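Local atomic coordinates of pyrrolysyl-tRNA synthetase (Desulfitobacterium hafniense, PDB entry 3DSQ), a protein that probably joins pyrrolysine to its cognate tRNA at the expense of ATP, working as a homodimeric class II aminoacyl-tRNA synthetase. Residues B[21-26]-B[266-271]; B[185-190]-B[249-254]; B[153-158]-B[171-176]. All coordinates share one frame; numbering follows the deposited sequence.

Contact 1 (B[21-26]-B[266-271])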
# COMPACT_ATOMS: atom_id res chain seq x y z
N ARG B 21 0.21 2.19 28.59
CA ARG B 21 1.59 1.82 28.34
C ARG B 21 1.72 0.28 28.26
O ARG B 21 2.32 -0.26 27.33
CB ARG B 21 2.48 2.38 29.46
CG ARG B 21 3.96 2.05 29.35
CD ARG B 21 4.52 2.34 27.97
NE ARG B 21 5.98 2.24 27.93
CZ ARG B 21 6.71 2.38 26.83
NH1 ARG B 21 6.13 2.61 25.67
NH2 ARG B 21 8.03 2.29 26.91
N LEU B 22 1.12 -0.40 29.22
CA LEU B 22 1.17 -1.85 29.25
C LEU B 22 0.48 -2.43 28.02
O LEU B 22 0.88 -3.49 27.52
CB LEU B 22 0.50 -2.37 30.53
CG LEU B 22 1.21 -1.97 31.83
CD1 LEU B 22 0.44 -2.52 33.02
CD2 LEU B 22 2.65 -2.48 31.84
N LYS B 23 -0.54 -1.73 27.52
CA LYS B 23 -1.25 -2.20 26.34
C LYS B 23 -0.38 -2.05 25.10
O LYS B 23 -0.34 -2.94 24.26
CB LYS B 23 -2.57 -1.44 26.15
CG LYS B 23 -3.80 -2.31 26.31
CD LYS B 23 -5.02 -1.71 25.61
CE LYS B 23 -6.24 -2.62 25.76
NZ LYS B 23 -7.42 -2.11 25.00
N GLU B 24 0.31 -0.92 24.98
CA GLU B 24 1.18 -0.67 23.83
C GLU B 24 2.30 -1.71 23.79
O GLU B 24 2.82 -2.04 22.72
CB GLU B 24 1.87 0.69 23.93
CG GLU B 24 0.97 1.88 24.17
CD GLU B 24 1.78 3.16 24.18
OE1 GLU B 24 2.87 3.17 24.77
OE2 GLU B 24 1.31 4.16 23.60
N LEU B 25 2.68 -2.18 24.97
CA LEU B 25 3.74 -3.18 25.10
C LEU B 25 3.16 -4.59 25.04
O LEU B 25 3.85 -5.57 25.32
CB LEU B 25 4.48 -2.98 26.43
CG LEU B 25 5.15 -1.62 26.57
CD1 LEU B 25 5.80 -1.45 27.94
CD2 LEU B 25 6.17 -1.49 25.46
N ASN B 26 1.89 -4.68 24.67
CA ASN B 26 1.21 -5.96 24.56
C ASN B 26 1.21 -6.83 25.81
O ASN B 26 1.49 -8.03 25.75
CB ASN B 26 1.77 -6.77 23.37
CG ASN B 26 1.39 -6.16 22.03
OD1 ASN B 26 0.24 -5.75 21.82
ND2 ASN B 26 2.35 -6.09 21.11
N GLY B 266 -2.62 -12.19 19.00
CA GLY B 266 -3.09 -11.91 20.34
C GLY B 266 -2.47 -10.66 20.94
O GLY B 266 -2.12 -10.65 22.11
N THR B 267 -2.32 -9.60 20.14
CA THR B 267 -1.75 -8.36 20.64
C THR B 267 -2.85 -7.47 21.18
O THR B 267 -4.03 -7.76 20.99
CB THR B 267 -0.96 -7.63 19.54
OG1 THR B 267 -1.76 -7.53 18.35
CG2 THR B 267 0.34 -8.37 19.22
N GLN B 268 -2.49 -6.38 21.86
CA GLN B 268 -3.50 -5.50 22.47
C GLN B 268 -4.06 -4.39 21.59
O GLN B 268 -5.27 -4.20 21.55
CB GLN B 268 -2.95 -4.89 23.75
CG GLN B 268 -2.83 -5.87 24.91
CD GLN B 268 -4.18 -6.38 25.36
OE1 GLN B 268 -5.18 -5.65 25.36
NE2 GLN B 268 -4.22 -7.63 25.79
N HIS B 269 -3.19 -3.65 20.92
CA HIS B 269 -3.64 -2.56 20.06
C HIS B 269 -3.63 -2.99 18.59
O HIS B 269 -2.66 -3.61 18.12
CB HIS B 269 -2.75 -1.33 20.22
CG HIS B 269 -2.99 -0.55 21.48
ND1 HIS B 269 -4.25 -0.35 22.01
CD2 HIS B 269 -2.14 0.15 22.27
CE1 HIS B 269 -4.16 0.44 23.06
NE2 HIS B 269 -2.90 0.76 23.24
N VAL B 270 -4.68 -2.65 17.86
CA VAL B 270 -4.73 -3.02 16.45
C VAL B 270 -3.68 -2.18 15.71
O VAL B 270 -3.26 -2.52 14.59
CB VAL B 270 -6.14 -2.76 15.85
CG1 VAL B 270 -6.40 -1.26 15.73
CG2 VAL B 270 -6.26 -3.46 14.49
N GLN B 271 -3.25 -1.09 16.34
CA GLN B 271 -2.23 -0.21 15.77
C GLN B 271 -0.86 -0.88 15.75
O GLN B 271 -0.01 -0.55 14.92
CB GLN B 271 -2.09 1.09 16.58
CG GLN B 271 -3.21 2.13 16.42
CD GLN B 271 -4.51 1.73 17.10
OE1 GLN B 271 -4.53 0.90 18.01
NE2 GLN B 271 -5.61 2.36 16.68
O HOH W 1 -0.46 -3.38 21.26
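Lys23 lays its aliphatic chain across two residues of the 266-271 loop, His269 and Gln268, crossing each side chain at about a right angle. Its CG stands over one face of the imidazole, and CD comes to 3.4 Å from His269 CE1. Farther out, CE lies 3.2 Å from Gln268 OE1; a lysine suits this place because its long methylene run can cover a ring while its charged end can extend past it. NZ remains 4.7 Å from His269 ND1, so the two nitrogens do not bond. Gln268 CB also comes to 3.3 Å from Lys23 O. Glu24 approaches the imidazole obliquely, its CA 3.8 Å from His269 CD2, while its carboxylate turns back to Arg21 in a weak salt bridge; Tyr279 touches both Glu24 and His269. Helix 16-24 then ends in a Schellman motif, with Asn26 as the C-prime residue. Its positive phi (56°) is one that asparagine tolerates better than most residues other than glycine. Asn26 CG sits anti to the carbonyl carbon (chi1 -70°), and OD1 accepts a nearly straight bond of 2.8 Å from Gln268 N, the donor tilted moderately from the amide plane. The amide also runs side by side with Thr267, CG 3.7 Å from Thr267 CG2. A water bridges the backbones, donating to Lys23 O and accepting from His269 N; its approach to Asn26 OD1 is unusually short, at 2.5 Å, and OD1 appears to take it as a second donor. Just past the helix end, Ala27 O receives a weak bond from Gln268 NE2, and on the loop's own side Gln167, a ligand of the bound sodium, bonds to Gln268 O and Val270 N.

Contact 2 (B[185-190]-B[249-254])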
# COMPACT_ATOMS: atom_id res chain seq x y z
N GLU B 185 -25.75 -22.26 -7.15
CA GLU B 185 -25.72 -23.38 -6.21
C GLU B 185 -24.38 -23.60 -5.52
O GLU B 185 -24.31 -24.34 -4.54
CB GLU B 185 -26.13 -24.66 -6.92
CG GLU B 185 -25.11 -25.16 -7.92
CD GLU B 185 -25.72 -25.42 -9.28
OE1 GLU B 185 -26.69 -26.21 -9.36
OE2 GLU B 185 -25.23 -24.83 -10.27
N GLU B 186 -23.32 -22.96 -6.01
CA GLU B 186 -22.00 -23.13 -5.40
C GLU B 186 -21.49 -21.90 -4.65
O GLU B 186 -20.41 -21.93 -4.08
CB GLU B 186 -20.98 -23.54 -6.46
CG GLU B 186 -21.35 -24.81 -7.21
CD GLU B 186 -20.31 -25.23 -8.23
OE1 GLU B 186 -20.62 -26.13 -9.05
OE2 GLU B 186 -19.18 -24.68 -8.22
N ARG B 187 -22.28 -20.83 -4.64
CA ARG B 187 -21.88 -19.60 -3.97
C ARG B 187 -21.42 -19.79 -2.53
O ARG B 187 -20.30 -19.41 -2.17
CB ARG B 187 -23.02 -18.58 -4.02
CG ARG B 187 -23.29 -18.06 -5.42
CD ARG B 187 -24.44 -17.07 -5.43
NE ARG B 187 -25.68 -17.69 -4.98
CZ ARG B 187 -26.83 -17.04 -4.83
NH1 ARG B 187 -26.91 -15.74 -5.09
NH2 ARG B 187 -27.91 -17.70 -4.41
N HIS B 188 -22.27 -20.39 -1.70
CA HIS B 188 -21.94 -20.63 -0.30
C HIS B 188 -20.66 -21.44 -0.11
O HIS B 188 -19.91 -21.20 0.83
CB HIS B 188 -23.12 -21.32 0.40
CG HIS B 188 -24.33 -20.45 0.55
ND1 HIS B 188 -24.42 -19.46 1.49
CD2 HIS B 188 -25.49 -20.41 -0.15
CE1 HIS B 188 -25.58 -18.84 1.38
NE2 HIS B 188 -26.25 -19.40 0.39
N GLN B 189 -20.39 -22.38 -1.02
CA GLN B 189 -19.18 -23.19 -0.93
C GLN B 189 -17.94 -22.41 -1.39
O GLN B 189 -16.84 -22.65 -0.90
CB GLN B 189 -19.33 -24.48 -1.76
CG GLN B 189 -18.04 -25.29 -1.93
CD GLN B 189 -17.45 -25.78 -0.61
OE1 GLN B 189 -17.98 -26.70 0.03
NE2 GLN B 189 -16.34 -25.18 -0.19
N ARG B 190 -18.11 -21.49 -2.33
CA ARG B 190 -16.98 -20.69 -2.79
C ARG B 190 -16.51 -19.80 -1.65
O ARG B 190 -15.32 -19.72 -1.37
CB ARG B 190 -17.37 -19.80 -3.97
CG ARG B 190 -17.21 -20.46 -5.32
CD ARG B 190 -15.78 -20.89 -5.59
NE ARG B 190 -15.60 -21.15 -7.01
CZ ARG B 190 -16.34 -22.01 -7.72
NH1 ARG B 190 -17.30 -22.69 -7.13
NH2 ARG B 190 -16.12 -22.15 -9.02
N PRO B 249 -23.93 -14.12 -11.24
CA PRO B 249 -23.82 -14.42 -9.82
C PRO B 249 -22.37 -14.17 -9.43
O PRO B 249 -21.49 -14.21 -10.29
CB PRO B 249 -24.18 -15.90 -9.74
CG PRO B 249 -25.12 -16.07 -10.89
CD PRO B 249 -24.44 -15.29 -11.98
N TRP B 250 -22.11 -13.91 -8.16
CA TRP B 250 -20.73 -13.68 -7.71
C TRP B 250 -20.59 -13.82 -6.21
O TRP B 250 -21.58 -13.85 -5.48
CB TRP B 250 -20.24 -12.28 -8.12
CG TRP B 250 -21.09 -11.15 -7.56
CD1 TRP B 250 -22.09 -10.48 -8.21
CD2 TRP B 250 -21.02 -10.58 -6.25
NE1 TRP B 250 -22.64 -9.52 -7.39
CE2 TRP B 250 -22.00 -9.57 -6.17
CE3 TRP B 250 -20.22 -10.84 -5.12
CZ2 TRP B 250 -22.21 -8.80 -5.02
CZ3 TRP B 250 -20.43 -10.07 -3.97
CH2 TRP B 250 -21.42 -9.06 -3.93
N VAL B 251 -19.35 -13.91 -5.75
CA VAL B 251 -19.07 -14.00 -4.33
C VAL B 251 -17.86 -13.13 -4.07
O VAL B 251 -16.98 -12.99 -4.92
CB VAL B 251 -18.77 -15.44 -3.87
CG1 VAL B 251 -20.03 -16.30 -4.01
CG2 VAL B 251 -17.61 -16.02 -4.65
N GLY B 252 -17.82 -12.53 -2.89
CA GLY B 252 -16.71 -11.69 -2.52
C GLY B 252 -16.53 -11.76 -1.02
O GLY B 252 -17.50 -11.79 -0.27
N LEU B 253 -15.27 -11.79 -0.59
CA LEU B 253 -14.97 -11.87 0.82
C LEU B 253 -13.93 -10.80 1.12
O LEU B 253 -12.94 -10.67 0.39
CB LEU B 253 -14.42 -13.27 1.15
CG LEU B 253 -14.28 -13.72 2.60
CD1 LEU B 253 -15.64 -13.71 3.29
CD2 LEU B 253 -13.69 -15.13 2.63
N GLY B 254 -14.15 -10.04 2.19
CA GLY B 254 -13.20 -9.01 2.57
C GLY B 254 -12.63 -9.17 3.96
O GLY B 254 -13.36 -9.46 4.91
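Val251 meets helix 187-201 with both of its methyl groups, and van der Waals touches carry the contact. CG1 packs on the methylene of Arg187, 3.8 Å from Arg187 CB, and also comes to 3.6 Å from the carbonyl oxygen Arg187 O. CG2 meets Arg190 CB, three residues on, at 3.8 Å. The valine thus bridges two residues on one helical face, where Leu191 and Met194 also pack against it; a beta-branched residue suits a strand and offers two methyls to such a face. Pro249 and the carbonyl of Trp250 make a looser fringe to this patch, Arg187 CD lying 4.5 Å from Pro249 CB. The indole of Trp250 points the other way, into the opposite side of the sheet, where NE1 bonds to Asp241 and the ring meets that of Trp139.

The polar ends of the arginines find partners within segment 185-190 or outside both segments. In Arg190, chi2 (-59°), about CB-CG, turns CD aside from an extended chain, and the guanidinium leads away from the strand; NH1 gives Glu186 OE2 a bond of 2.9 Å that lies in the guanidinium plane and forms part of a salt bridge. Its NE is paired with Glu179 on strand 171-180. Arg187 sends NH1 to Gly236 O, at the end of strand 228-236, and NE to Leu184 O.

Strand 250-256 runs between those two strands in the mostly antiparallel sheet of the class II synthetase core, and the helix lies over it. No hydrogen bond joins 185-190 to 249-254 directly. The chemistry implies a division of labour: methyl and methylene packing needs no polar bond across the valine patch, while the arginine heads find their partners on the flanking strands and nearby loop.

Contact 3 (B[153-158]-B[171-176])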
# COMPACT_ATOMS: atom_id res chain seq x y z
N PHE B 153 -8.78 -10.09 -7.10
CA PHE B 153 -8.63 -9.65 -5.72
C PHE B 153 -7.65 -8.49 -5.63
O PHE B 153 -6.86 -8.28 -6.53
CB PHE B 153 -8.14 -10.78 -4.80
CG PHE B 153 -6.67 -11.08 -4.90
CD1 PHE B 153 -6.18 -11.85 -5.94
CD2 PHE B 153 -5.79 -10.61 -3.93
CE1 PHE B 153 -4.82 -12.17 -6.01
CE2 PHE B 153 -4.43 -10.91 -3.99
CZ PHE B 153 -3.94 -11.69 -5.03
N GLU B 154 -7.76 -7.73 -4.54
CA GLU B 154 -6.86 -6.61 -4.28
C GLU B 154 -6.59 -6.53 -2.79
O GLU B 154 -7.45 -6.82 -1.96
CB GLU B 154 -7.45 -5.27 -4.79
CG GLU B 154 -6.48 -4.07 -4.55
CD GLU B 154 -6.92 -2.76 -5.24
OE1 GLU B 154 -6.16 -1.76 -5.15
OE2 GLU B 154 -8.00 -2.72 -5.87
N ILE B 155 -5.37 -6.17 -2.45
CA ILE B 155 -4.95 -6.01 -1.07
C ILE B 155 -4.51 -4.55 -1.04
O ILE B 155 -3.60 -4.18 -1.77
CB ILE B 155 -3.72 -6.87 -0.73
CG1 ILE B 155 -4.08 -8.37 -0.84
CG2 ILE B 155 -3.23 -6.53 0.67
CD1 ILE B 155 -2.91 -9.31 -0.49
N GLY B 156 -5.16 -3.72 -0.24
CA GLY B 156 -4.74 -2.33 -0.24
C GLY B 156 -5.37 -1.43 0.80
O GLY B 156 -6.42 -1.72 1.36
N THR B 157 -4.71 -0.31 1.01
CA THR B 157 -5.13 0.67 1.99
C THR B 157 -6.50 1.27 1.71
O THR B 157 -6.80 1.65 0.58
CB THR B 157 -4.09 1.80 2.08
OG1 THR B 157 -2.80 1.22 2.28
CG2 THR B 157 -4.41 2.75 3.25
N CYS B 158 -7.32 1.30 2.76
CA CYS B 158 -8.65 1.88 2.73
C CYS B 158 -8.67 2.83 3.91
O CYS B 158 -7.85 2.71 4.82
CB CYS B 158 -9.74 0.81 2.84
SG CYS B 158 -9.96 -0.14 1.30
N GLU B 171 -6.35 4.47 8.67
CA GLU B 171 -5.74 3.81 7.51
C GLU B 171 -5.70 2.32 7.81
O GLU B 171 -5.09 1.91 8.78
CB GLU B 171 -4.29 4.29 7.30
CG GLU B 171 -4.13 5.76 7.06
CD GLU B 171 -2.71 6.12 6.66
OE1 GLU B 171 -2.19 5.51 5.70
OE2 GLU B 171 -2.13 7.03 7.29
N PHE B 172 -6.33 1.51 6.97
CA PHE B 172 -6.32 0.08 7.20
C PHE B 172 -6.13 -0.66 5.87
O PHE B 172 -6.36 -0.12 4.79
CB PHE B 172 -7.60 -0.36 7.95
CG PHE B 172 -8.90 0.06 7.29
CD1 PHE B 172 -9.57 -0.81 6.44
CD2 PHE B 172 -9.46 1.31 7.54
CE1 PHE B 172 -10.79 -0.46 5.84
CE2 PHE B 172 -10.69 1.69 6.95
CZ PHE B 172 -11.35 0.81 6.10
N THR B 173 -5.67 -1.90 5.97
CA THR B 173 -5.41 -2.71 4.79
C THR B 173 -6.51 -3.74 4.62
O THR B 173 -6.80 -4.51 5.54
CB THR B 173 -4.05 -3.43 4.91
OG1 THR B 173 -3.06 -2.52 5.40
CG2 THR B 173 -3.60 -3.97 3.54
N MET B 174 -7.11 -3.75 3.44
CA MET B 174 -8.17 -4.68 3.12
C MET B 174 -7.73 -5.64 2.04
O MET B 174 -6.99 -5.26 1.12
CB MET B 174 -9.42 -3.95 2.60
CG MET B 174 -10.21 -3.20 3.65
SD MET B 174 -10.89 -4.29 4.92
CE MET B 174 -9.79 -3.94 6.20
N LEU B 175 -8.17 -6.88 2.19
CA LEU B 175 -7.94 -7.93 1.21
C LEU B 175 -9.37 -8.19 0.78
O LEU B 175 -10.23 -8.41 1.63
CB LEU B 175 -7.36 -9.20 1.85
CG LEU B 175 -7.68 -10.50 1.08
CD1 LEU B 175 -7.14 -10.43 -0.34
CD2 LEU B 175 -7.11 -11.71 1.82
N ASN B 176 -9.64 -8.15 -0.51
CA ASN B 176 -10.99 -8.41 -0.96
C ASN B 176 -10.86 -9.32 -2.15
O ASN B 176 -10.38 -8.89 -3.19
CB ASN B 176 -11.70 -7.12 -1.36
CG ASN B 176 -13.19 -7.30 -1.56
OD1 ASN B 176 -13.64 -8.32 -2.09
ND2 ASN B 176 -13.97 -6.32 -1.13
O HOH W 2 -1.87 -0.93 3.36
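Phe172 has CG between its backbone N and carbonyl carbon (chi1 55°), from where the ring reaches Cys158, whose own chi1 (-75°) sets SG beside its N, near Met174. Cys158 CB stands over one ring face, 3.4 Å from Phe172 CE1, and Cys158 O lies 3.5 Å above the ring plane, offset toward the rim. The sulfur approaches the ring obliquely and packs on Met174, SG 3.9 Å from Met174 CG. An alanine in place of Phe172 would probably open a gap beside Cys158 CB and leave the cysteine without its aromatic partner. Gly156, paired with Met174, has no side chain to add bulk between Glu154 and Cys158. On the other face Leu175 CD1 fits between Ile155 CG1 (3.7 Å) and Phe153 CD2, and a water links the hydroxyls of Thr157 and Thr173, which suit a place where the face turns polar; Glu258 also bonds to Thr173 OG1. Six backbone hydrogen bonds join the strands, two at each of the pairs Glu154-Asn176, Gly156-Met174 and Cys158-Phe172. At the start of the second strand, Glu171 OE1 bonds to Thr96 of the second subunit. Two long antiparallel strands joined by a loop, here the loop holding the sodium ligands Ser163, Gln164 and Gln167, are the hallmark of motif 2 in class II aminoacyl-tRNA synthetases.

Contacts 2 and 3 are both partly buried, contact 3 nearer the centre of the chain and with more of its residues buried; contact 1 lies at the surface. Contacts 2 and 3 serve the same sheet, since strands 171-180 and 250-256 are neighbours in it, and they touch where Leu253 meets Asn176. Contact 1 instead joins the N-terminal helix to a loop late in the chain, and the other two are nested within the span it closes; contacts 1 and 2, with centres about 35 Å apart, lie on opposite sides of the chain's centre. The chemistry follows: paired backbones within the sheet, apolar packing where a helix covers it, and a side-chain amide with a bridging water at the surface.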